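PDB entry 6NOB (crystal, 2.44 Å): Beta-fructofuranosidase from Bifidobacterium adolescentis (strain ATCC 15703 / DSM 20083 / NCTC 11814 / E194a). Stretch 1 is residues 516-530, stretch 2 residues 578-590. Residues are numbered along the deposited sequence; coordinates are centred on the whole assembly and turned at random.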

ATOM      1  N   PRO A 516     -15.856 -22.428   2.641  1.00 60.67           N
ATOM      2  CA  PRO A 516     -16.233 -22.391   1.219  1.00 60.20           C
ATOM      3  C   PRO A 516     -15.416 -21.346   0.473  1.00 55.71           C
ATOM      4  O   PRO A 516     -15.284 -20.206   0.924  1.00 55.90           O
ATOM      5  CB  PRO A 516     -17.723 -22.026   1.250  1.00 56.76           C
ATOM      6  CG  PRO A 516     -18.164 -22.260   2.668  1.00 57.46           C
ATOM      7  CD  PRO A 516     -16.960 -22.004   3.516  1.00 60.58           C
ATOM      8  N   GLY A 517     -14.865 -21.746  -0.670  1.00 51.70           N
ATOM      9  CA  GLY A 517     -14.038 -20.853  -1.457  1.00 51.29           C
ATOM     10  C   GLY A 517     -12.740 -20.436  -0.804  1.00 47.69           C
ATOM     11  O   GLY A 517     -12.081 -19.519  -1.304  1.00 48.82           O
ATOM     12  N   ASN A 518     -12.359 -21.084   0.301  1.00 47.94           N
ATOM     13  CA  ASN A 518     -11.128 -20.779   1.037  1.00 52.33           C
ATOM     14  C   ASN A 518     -11.050 -19.304   1.425  1.00 56.07           C
ATOM     15  O   ASN A 518      -9.984 -18.686   1.383  1.00 55.34           O
ATOM     16  CB  ASN A 518      -9.886 -21.200   0.249  1.00 47.87           C
ATOM     17  CG  ASN A 518      -8.755 -21.643   1.155  1.00 51.88           C
ATOM     18  OD1 ASN A 518      -8.814 -21.451   2.371  1.00 48.48           O
ATOM     19  ND2 ASN A 518      -7.721 -22.244   0.571  1.00 49.69           N
ATOM     20  N   ALA A 519     -12.189 -18.735   1.812  1.00 52.49           N
ATOM     21  CA  ALA A 519     -12.255 -17.363   2.302  1.00 49.67           C
ATOM     22  C   ALA A 519     -13.185 -17.346   3.503  1.00 47.22           C
ATOM     23  O   ALA A 519     -14.383 -17.605   3.359  1.00 50.45           O
ATOM     24  CB  ALA A 519     -12.750 -16.404   1.216  1.00 47.09           C
ATOM     25  N   TYR A 520     -12.642 -17.045   4.681  1.00 47.18           N
ATOM     26  CA  TYR A 520     -13.419 -17.155   5.908  1.00 44.83           C
ATOM     27  C   TYR A 520     -12.930 -16.148   6.938  1.00 41.67           C
ATOM     28  O   TYR A 520     -11.861 -15.548   6.807  1.00 44.00           O
ATOM     29  CB  TYR A 520     -13.347 -18.572   6.488  1.00 43.56           C
ATOM     30  CG  TYR A 520     -11.964 -18.976   6.960  1.00 40.74           C
ATOM     31  CD1 TYR A 520     -11.051 -19.550   6.084  1.00 39.38           C
ATOM     32  CD2 TYR A 520     -11.574 -18.787   8.281  1.00 41.17           C
ATOM     33  CE1 TYR A 520      -9.788 -19.926   6.508  1.00 42.45           C
ATOM     34  CE2 TYR A 520     -10.314 -19.155   8.714  1.00 44.39           C
ATOM     35  CZ  TYR A 520      -9.426 -19.726   7.824  1.00 45.92           C
ATOM     36  OH  TYR A 520      -8.170 -20.096   8.251  1.00 49.05           O
ATOM     37  N   TYR A 521     -13.736 -15.990   7.983  1.00 42.62           N
ATOM     38  CA  TYR A 521     -13.396 -15.222   9.170  1.00 39.90           C
ATOM     39  C   TYR A 521     -13.541 -16.135  10.379  1.00 44.24           C
ATOM     40  O   TYR A 521     -14.448 -16.972  10.423  1.00 49.65           O
ATOM     41  CB  TYR A 521     -14.305 -13.988   9.299  1.00 39.62           C
ATOM     42  CG  TYR A 521     -14.428 -13.421  10.697  1.00 40.54           C
ATOM     43  CD1 TYR A 521     -15.415 -13.866  11.569  1.00 43.50           C
ATOM     44  CD2 TYR A 521     -13.567 -12.425  11.138  1.00 39.67           C
ATOM     45  CE1 TYR A 521     -15.530 -13.348  12.844  1.00 48.02           C
ATOM     46  CE2 TYR A 521     -13.679 -11.899  12.408  1.00 42.08           C
ATOM     47  CZ  TYR A 521     -14.658 -12.365  13.258  1.00 46.54           C
ATOM     48  OH  TYR A 521     -14.768 -11.844  14.527  1.00 47.96           O
ATOM     49  N   ALA A 522     -12.652 -15.986  11.359  1.00 41.69           N
ATOM     50  CA  ALA A 522     -12.729 -16.802  12.566  1.00 43.93           C
ATOM     51  C   ALA A 522     -12.409 -15.967  13.796  1.00 45.40           C
ATOM     52  O   ALA A 522     -11.426 -15.219  13.805  1.00 44.06           O
ATOM     53  CB  ALA A 522     -11.782 -18.002  12.487  1.00 40.31           C
ATOM     54  N   ASN A 523     -13.238 -16.107  14.829  1.00 45.37           N
ATOM     55  CA  ASN A 523     -13.033 -15.466  16.125  1.00 46.91           C
ATOM     56  C   ASN A 523     -12.957 -16.570  17.174  1.00 46.52           C
ATOM     57  O   ASN A 523     -13.961 -17.231  17.458  1.00 49.68           O
ATOM     58  CB  ASN A 523     -14.162 -14.481  16.435  1.00 51.60           C
ATOM     59  CG  ASN A 523     -13.956 -13.743  17.746  1.00 53.11           C
ATOM     60  OD1 ASN A 523     -12.879 -13.796  18.338  1.00 57.35           O
ATOM     61  ND2 ASN A 523     -14.991 -13.047  18.203  1.00 49.15           N
ATOM     62  N   VAL A 524     -11.770 -16.771  17.743  1.00 42.95           N
ATOM     63  CA  VAL A 524     -11.512 -17.856  18.682  1.00 46.07           C
ATOM     64  C   VAL A 524     -11.147 -17.259  20.035  1.00 51.76           C
ATOM     65  O   VAL A 524     -10.317 -16.345  20.112  1.00 47.87           O
ATOM     66  CB  VAL A 524     -10.393 -18.788  18.179  1.00 46.43           C
ATOM     67  CG1 VAL A 524     -10.193 -19.954  19.141  1.00 42.09           C
ATOM     68  CG2 VAL A 524     -10.712 -19.288  16.780  1.00 42.86           C
ATOM     69  N   HIS A 525     -11.761 -17.781  21.095  1.00 52.35           N
ATOM     70  CA  HIS A 525     -11.506 -17.343  22.463  1.00 50.47           C
ATOM     71  C   HIS A 525     -10.838 -18.474  23.232  1.00 49.55           C
ATOM     72  O   HIS A 525     -11.415 -19.558  23.376  1.00 54.43           O
ATOM     73  CB  HIS A 525     -12.801 -16.920  23.155  1.00 53.33           C
ATOM     74  CG  HIS A 525     -13.304 -15.582  22.716  1.00 53.44           C
ATOM     75  ND1 HIS A 525     -12.732 -14.400  23.133  1.00 54.38           N
ATOM     76  CD2 HIS A 525     -14.318 -15.238  21.888  1.00 53.82           C
ATOM     77  CE1 HIS A 525     -13.376 -13.385  22.584  1.00 54.01           C
ATOM     78  NE2 HIS A 525     -14.343 -13.867  21.825  1.00 54.75           N
ATOM     79  N   LEU A 526      -9.632 -18.218  23.728  1.00 46.29           N
ATOM     80  CA  LEU A 526      -8.873 -19.187  24.504  1.00 46.61           C
ATOM     81  C   LEU A 526      -8.984 -18.858  25.986  1.00 52.27           C
ATOM     82  O   LEU A 526      -9.023 -17.686  26.372  1.00 50.62           O
ATOM     83  CB  LEU A 526      -7.404 -19.200  24.075  1.00 44.99           C
ATOM     84  CG  LEU A 526      -7.149 -19.487  22.593  1.00 47.15           C
ATOM     85  CD1 LEU A 526      -5.697 -19.222  22.237  1.00 49.37           C
ATOM     86  CD2 LEU A 526      -7.536 -20.915  22.243  1.00 48.10           C
ATOM     87  N   ALA A 527      -9.031 -19.901  26.813  1.00 57.36           N
ATOM     88  CA  ALA A 527      -9.250 -19.750  28.245  1.00 58.76           C
ATOM     89  C   ALA A 527      -7.962 -19.697  29.057  1.00 60.72           C
ATOM     90  O   ALA A 527      -8.023 -19.431  30.263  1.00 58.71           O
ATOM     91  CB  ALA A 527     -10.122 -20.897  28.770  1.00 52.54           C
ATOM     92  N   ASP A 528      -6.810 -19.938  28.442  1.00 61.01           N
ATOM     93  CA  ASP A 528      -5.567 -20.076  29.191  1.00 59.08           C
ATOM     94  C   ASP A 528      -4.398 -19.755  28.267  1.00 58.57           C
ATOM     95  O   ASP A 528      -4.583 -19.302  27.132  1.00 56.30           O
ATOM     96  CB  ASP A 528      -5.453 -21.483  29.781  1.00 58.79           C
ATOM     97  CG  ASP A 528      -5.821 -22.559  28.782  1.00 59.11           C
ATOM     98  OD1 ASP A 528      -5.156 -22.641  27.726  1.00 58.25           O
ATOM     99  OD2 ASP A 528      -6.778 -23.317  29.048  1.00 58.62           O
ATOM    100  N   ASP A 529      -3.183 -20.001  28.759  1.00 62.24           N
ATOM    101  CA  ASP A 529      -1.958 -19.742  28.015  1.00 58.81           C
ATOM    102  C   ASP A 529      -1.282 -21.028  27.552  1.00 61.06           C
ATOM    103  O   ASP A 529      -0.072 -21.033  27.301  1.00 65.66           O
ATOM    104  CB  ASP A 529      -0.996 -18.912  28.863  1.00 57.83           C
ATOM    105  CG  ASP A 529      -0.092 -18.036  28.026  1.00 61.99           C
ATOM    106  OD1 ASP A 529      -0.619 -17.131  27.345  1.00 62.93           O
ATOM    107  OD2 ASP A 529       1.138 -18.256  28.046  1.00 57.15           O
ATOM    108  N   ALA A 530      -2.040 -22.115  27.429  1.00 58.79           N
ATOM    109  CA  ALA A 530      -1.472 -23.411  27.102  1.00 65.32           C
ATOM    110  C   ALA A 530      -1.074 -23.477  25.629  1.00 61.93           C
ATOM    111  O   ALA A 530      -1.476 -22.650  24.805  1.00 57.26           O
ATOM    112  CB  ALA A 530      -2.464 -24.525  27.432  1.00 53.50           C
ATOM    113  N   THR A 578       2.394 -11.410  25.189  1.00 49.28           N
ATOM    114  CA  THR A 578       2.078 -12.561  26.016  1.00 54.00           C
ATOM    115  C   THR A 578       0.576 -12.620  26.270  1.00 56.66           C
ATOM    116  O   THR A 578      -0.162 -11.660  26.031  1.00 47.68           O
ATOM    117  CB  THR A 578       2.833 -12.502  27.347  1.00 59.14           C
ATOM    118  OG1 THR A 578       2.653 -11.211  27.942  1.00 55.40           O
ATOM    119  CG2 THR A 578       4.317 -12.743  27.129  1.00 43.85           C
ATOM    120  N   ASP A 579       0.129 -13.776  26.758  1.00 59.64           N
ATOM    121  CA  ASP A 579      -1.241 -13.970  27.229  1.00 55.97           C
ATOM    122  C   ASP A 579      -2.265 -13.661  26.133  1.00 54.88           C
ATOM    123  O   ASP A 579      -3.161 -12.829  26.291  1.00 57.31           O
ATOM    124  CB  ASP A 579      -1.501 -13.130  28.484  1.00 54.68           C
ATOM    125  CG  ASP A 579      -0.615 -13.533  29.646  1.00 62.44           C
ATOM    126  OD1 ASP A 579      -0.665 -14.716  30.049  1.00 63.75           O
ATOM    127  OD2 ASP A 579       0.131 -12.668  30.153  1.00 64.18           O
ATOM    128  N   VAL A 580      -2.115 -14.357  25.005  1.00 51.30           N
ATOM    129  CA  VAL A 580      -3.104 -14.269  23.938  1.00 48.76           C
ATOM    130  C   VAL A 580      -4.349 -15.040  24.352  1.00 49.57           C
ATOM    131  O   VAL A 580      -4.272 -16.213  24.741  1.00 48.66           O
ATOM    132  CB  VAL A 580      -2.528 -14.809  22.620  1.00 46.97           C
ATOM    133  CG1 VAL A 580      -3.593 -14.800  21.535  1.00 38.43           C
ATOM    134  CG2 VAL A 580      -1.313 -13.995  22.192  1.00 43.61           C
ATOM    135  N   ARG A 581      -5.506 -14.383  24.279  1.00 44.64           N
ATOM    136  CA  ARG A 581      -6.755 -15.030  24.664  1.00 48.78           C
ATOM    137  C   ARG A 581      -7.786 -14.955  23.545  1.00 48.53           C
ATOM    138  O   ARG A 581      -8.655 -15.827  23.439  1.00 51.03           O
ATOM    139  CB  ARG A 581      -7.313 -14.402  25.942  1.00 45.40           C
ATOM    140  CG  ARG A 581      -6.433 -14.599  27.161  1.00 45.01           C
ATOM    141  CD  ARG A 581      -6.290 -16.071  27.515  1.00 47.67           C
ATOM    142  NE  ARG A 581      -5.426 -16.258  28.676  1.00 53.49           N
ATOM    143  CZ  ARG A 581      -4.106 -16.397  28.612  1.00 53.71           C
ATOM    144  NH1 ARG A 581      -3.399 -16.557  29.722  1.00 57.24           N
ATOM    145  NH2 ARG A 581      -3.489 -16.377  27.439  1.00 53.31           N
ATOM    146  N   GLN A 582      -7.707 -13.923  22.711  1.00 46.52           N
ATOM    147  CA  GLN A 582      -8.583 -13.785  21.556  1.00 46.50           C
ATOM    148  C   GLN A 582      -7.751 -13.829  20.284  1.00 47.98           C
ATOM    149  O   GLN A 582      -6.765 -13.096  20.155  1.00 45.37           O
ATOM    150  CB  GLN A 582      -9.390 -12.484  21.606  1.00 40.85           C
ATOM    151  CG  GLN A 582     -10.395 -12.365  20.470  1.00 45.91           C
ATOM    152  CD  GLN A 582     -11.256 -11.121  20.563  1.00 48.25           C
ATOM    153  OE1 GLN A 582     -10.940 -10.181  21.294  1.00 48.42           O
ATOM    154  NE2 GLN A 582     -12.353 -11.109  19.816  1.00 47.33           N
ATOM    155  N   VAL A 583      -8.150 -14.689  19.351  1.00 48.77           N
ATOM    156  CA  VAL A 583      -7.529 -14.786  18.036  1.00 45.94           C
ATOM    157  C   VAL A 583      -8.603 -14.513  16.993  1.00 49.30           C
ATOM    158  O   VAL A 583      -9.599 -15.245  16.914  1.00 52.36           O
ATOM    159  CB  VAL A 583      -6.880 -16.159  17.806  1.00 45.27           C
ATOM    160  CG1 VAL A 583      -6.344 -16.248  16.386  1.00 42.54           C
ATOM    161  CG2 VAL A 583      -5.771 -16.401  18.817  1.00 48.57           C
ATOM    162  N   GLU A 584      -8.409 -13.461  16.204  1.00 46.93           N
ATOM    163  CA  GLU A 584      -9.316 -13.104  15.123  1.00 47.82           C
ATOM    164  C   GLU A 584      -8.572 -13.242  13.802  1.00 47.14           C
ATOM    165  O   GLU A 584      -7.508 -12.644  13.622  1.00 52.31           O
ATOM    166  CB  GLU A 584      -9.852 -11.681  15.305  1.00 50.42           C
ATOM    167  CG  GLU A 584     -11.099 -11.393  14.497  1.00 52.36           C
ATOM    168  CD  GLU A 584     -11.740 -10.058  14.836  1.00 52.25           C
ATOM    169  OE1 GLU A 584     -11.047  -9.021  14.775  1.00 51.27           O
ATOM    170  OE2 GLU A 584     -12.944 -10.048  15.162  1.00 51.12           O
ATOM    171  N   VAL A 585      -9.129 -14.035  12.885  1.00 44.76           N
ATOM    172  CA  VAL A 585      -8.443 -14.417  11.655  1.00 40.56           C
ATOM    173  C   VAL A 585      -9.297 -14.036  10.454  1.00 45.04           C
ATOM    174  O   VAL A 585     -10.481 -14.388  10.390  1.00 51.25           O
ATOM    175  CB  VAL A 585      -8.133 -15.925  11.621  1.00 41.00           C
ATOM    176  CG1 VAL A 585      -7.385 -16.284  10.348  1.00 37.62           C
ATOM    177  CG2 VAL A 585      -7.338 -16.334  12.851  1.00 45.52           C
ATOM    178  N   PHE A 586      -8.693 -13.324   9.504  1.00 43.36           N
ATOM    179  CA  PHE A 586      -9.253 -13.114   8.171  1.00 42.63           C
ATOM    180  C   PHE A 586      -8.334 -13.817   7.179  1.00 44.05           C
ATOM    181  O   PHE A 586      -7.184 -13.402   6.997  1.00 41.48           O
ATOM    182  CB  PHE A 586      -9.358 -11.629   7.819  1.00 39.60           C
ATOM    183  CG  PHE A 586     -10.329 -10.847   8.662  1.00 36.26           C
ATOM    184  CD1 PHE A 586      -9.973 -10.398   9.923  1.00 33.70           C
ATOM    185  CD2 PHE A 586     -11.582 -10.521   8.172  1.00 40.41           C
ATOM    186  CE1 PHE A 586     -10.857  -9.662  10.691  1.00 39.76           C
ATOM    187  CE2 PHE A 586     -12.474  -9.786   8.935  1.00 43.80           C
ATOM    188  CZ  PHE A 586     -12.109  -9.356  10.197  1.00 42.51           C
ATOM    189  N   PHE A 587      -8.827 -14.873   6.536  1.00 42.08           N
ATOM    190  CA  PHE A 587      -8.101 -15.514   5.446  1.00 44.55           C
ATOM    191  C   PHE A 587      -8.907 -15.376   4.165  1.00 43.56           C
ATOM    192  O   PHE A 587     -10.051 -15.837   4.095  1.00 47.03           O
ATOM    193  CB  PHE A 587      -7.810 -16.988   5.724  1.00 46.09           C
ATOM    194  CG  PHE A 587      -6.982 -17.631   4.652  1.00 44.64           C
ATOM    195  CD1 PHE A 587      -5.621 -17.384   4.577  1.00 43.81           C
ATOM    196  CD2 PHE A 587      -7.566 -18.445   3.695  1.00 45.36           C
ATOM    197  CE1 PHE A 587      -4.852 -17.955   3.581  1.00 46.02           C
ATOM    198  CE2 PHE A 587      -6.802 -19.020   2.696  1.00 46.84           C
ATOM    199  CZ  PHE A 587      -5.442 -18.772   2.638  1.00 45.98           C
ATOM    200  N   ASP A 588      -8.298 -14.765   3.147  1.00 40.83           N
ATOM    201  CA  ASP A 588      -8.984 -14.398   1.911  1.00 41.50           C
ATOM    202  C   ASP A 588      -8.234 -15.020   0.727  1.00 45.99           C
ATOM    203  O   ASP A 588      -7.529 -14.330  -0.013  1.00 48.58           O
ATOM    204  CB  ASP A 588      -9.091 -12.876   1.788  1.00 40.70           C
ATOM    205  CG  ASP A 588      -9.878 -12.436   0.570  1.00 42.53           C
ATOM    206  OD1 ASP A 588     -10.649 -13.254   0.023  1.00 43.74           O
ATOM    207  OD2 ASP A 588      -9.726 -11.265   0.166  1.00 37.56           O
ATOM    208  N   ARG A 589      -8.382 -16.339   0.574  1.00 48.45           N
ATOM    209  CA  ARG A 589      -7.870 -17.103  -0.563  1.00 48.48           C
ATOM    210  C   ARG A 589      -6.345 -17.157  -0.623  1.00 51.52           C
ATOM    211  O   ARG A 589      -5.767 -18.250  -0.655  1.00 50.09           O
ATOM    212  CB  ARG A 589      -8.436 -16.545  -1.874  1.00 42.45           C
ATOM    213  CG  ARG A 589      -9.916 -16.852  -2.072  1.00 42.78           C
ATOM    214  CD  ARG A 589     -10.576 -15.851  -3.003  1.00 42.04           C
ATOM    215  NE  ARG A 589     -10.063 -15.949  -4.367  1.00 47.94           N
ATOM    216  CZ  ARG A 589     -10.549 -16.774  -5.289  1.00 50.08           C
ATOM    217  NH1 ARG A 589     -11.562 -17.578  -4.995  1.00 46.92           N
ATOM    218  NH2 ARG A 589     -10.022 -16.795  -6.506  1.00 47.27           N
ATOM    219  N   ASN A 590      -5.675 -15.999  -0.650  1.00 54.29           N
ATOM    220  CA  ASN A 590      -4.221 -16.006  -0.767  1.00 50.68           C
ATOM    221  C   ASN A 590      -3.545 -15.003   0.164  1.00 47.15           C
ATOM    222  O   ASN A 590      -2.420 -14.576  -0.119  1.00 41.16           O
ATOM    223  CB  ASN A 590      -3.785 -15.740  -2.216  1.00 48.52           C
ATOM    224  CG  ASN A 590      -4.198 -14.364  -2.715  1.00 50.18           C
ATOM    225  OD1 ASN A 590      -4.863 -13.601  -2.011  1.00 50.97           O
ATOM    226  ND2 ASN A 590      -3.798 -14.039  -3.940  1.00 47.43           N
TER
HETATM  227  O   HOH W   1     -13.262 -17.721  -2.682  1.00 44.40           O
HETATM  228  O   HOH W   2       2.294 -15.891  27.290  1.00 44.41           O
HETATM  229  O   HOH W   3      -0.312 -16.308  24.897  1.00 53.12           O

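Residues 519-526 and 582-588 form neighbouring antiparallel strands, their N-to-C directions 174° apart and their axes approaching to 4.7 Å. Hydrogen-bonded and non-hydrogen-bonded pairs alternate along the ladder. Y520, A522 and V524 face F587, V585 and V583 in the hydrogen-bonded pairs, and each pair closes a two-way ring: Y520 N donates to F587 O (2.9 Å) and F587 N to Y520 O (3.1 Å), A522 N to V585 O (2.9 Å) and V585 N to A522 O (2.7 Å), V524 N to V583 O and V583 N to V524 O (both 2.8 Å). The ladder continues past these rings, with a short, nearly linear bond from L526 N to R581 O (2.6 Å) at one end and a more bent one from R589 N to N518 O (3.0 Å) at the other. In the intervening pairs the alpha carbons come closer, and CA-H...O contacts such as A519 CA to F587 O (3.2 Å) supplement the amide bonds.

The alternation sorts the side chains onto two faces. On the face carrying Y520, A522 and V524, the contacts are largely apolar. F587 CB lies 3.6 Å from Y520 CE1 and makes an off-centre CH-pi contact with the tyrosine ring, while the two aromatic rings are inclined at 37°. A522 CB packs against V585 CB at 4.3 Å, and V524 CB against V583 CB at 4.4 Å.

The other face is more polar. Y521 presents its ring edge to the face of F586, with Y521 CD2 3.5 Å from F586 CZ, and its hydroxyl reaches diagonally to E584, two residues before F586 on the partner strand: Y521 OH donates to E584 OE2 at 2.6 Å. A similar diagonal links Q582 NE2 to N523 OD1 (3.1 Å, nearly linear). The H525 ring lies beside the same glutamine, H525 CE1 being 3.7 Å from Q582 CD.

Beyond the strands, R581 anchors the loops. Its NH2 forms a salt bridge with D529 OD1 (3.0 Å) and also donates to V580 O (2.8 Å), while R581 NH1 makes a weak, bent bond to D579 OD1 (3.3 Å). The arginine thus offsets the proximity of two carboxylates, D529 OD1 and D579 OD1, only 3.6 Å apart. Two waters reinforce this junction, one bridging D529 OD2 and D579 N, the other D529 OD1 and V580 N. At the opposite end of the ladder, a third water accepts from R589 NH1 (2.9 Å) and donates to G517 O (2.6 Å).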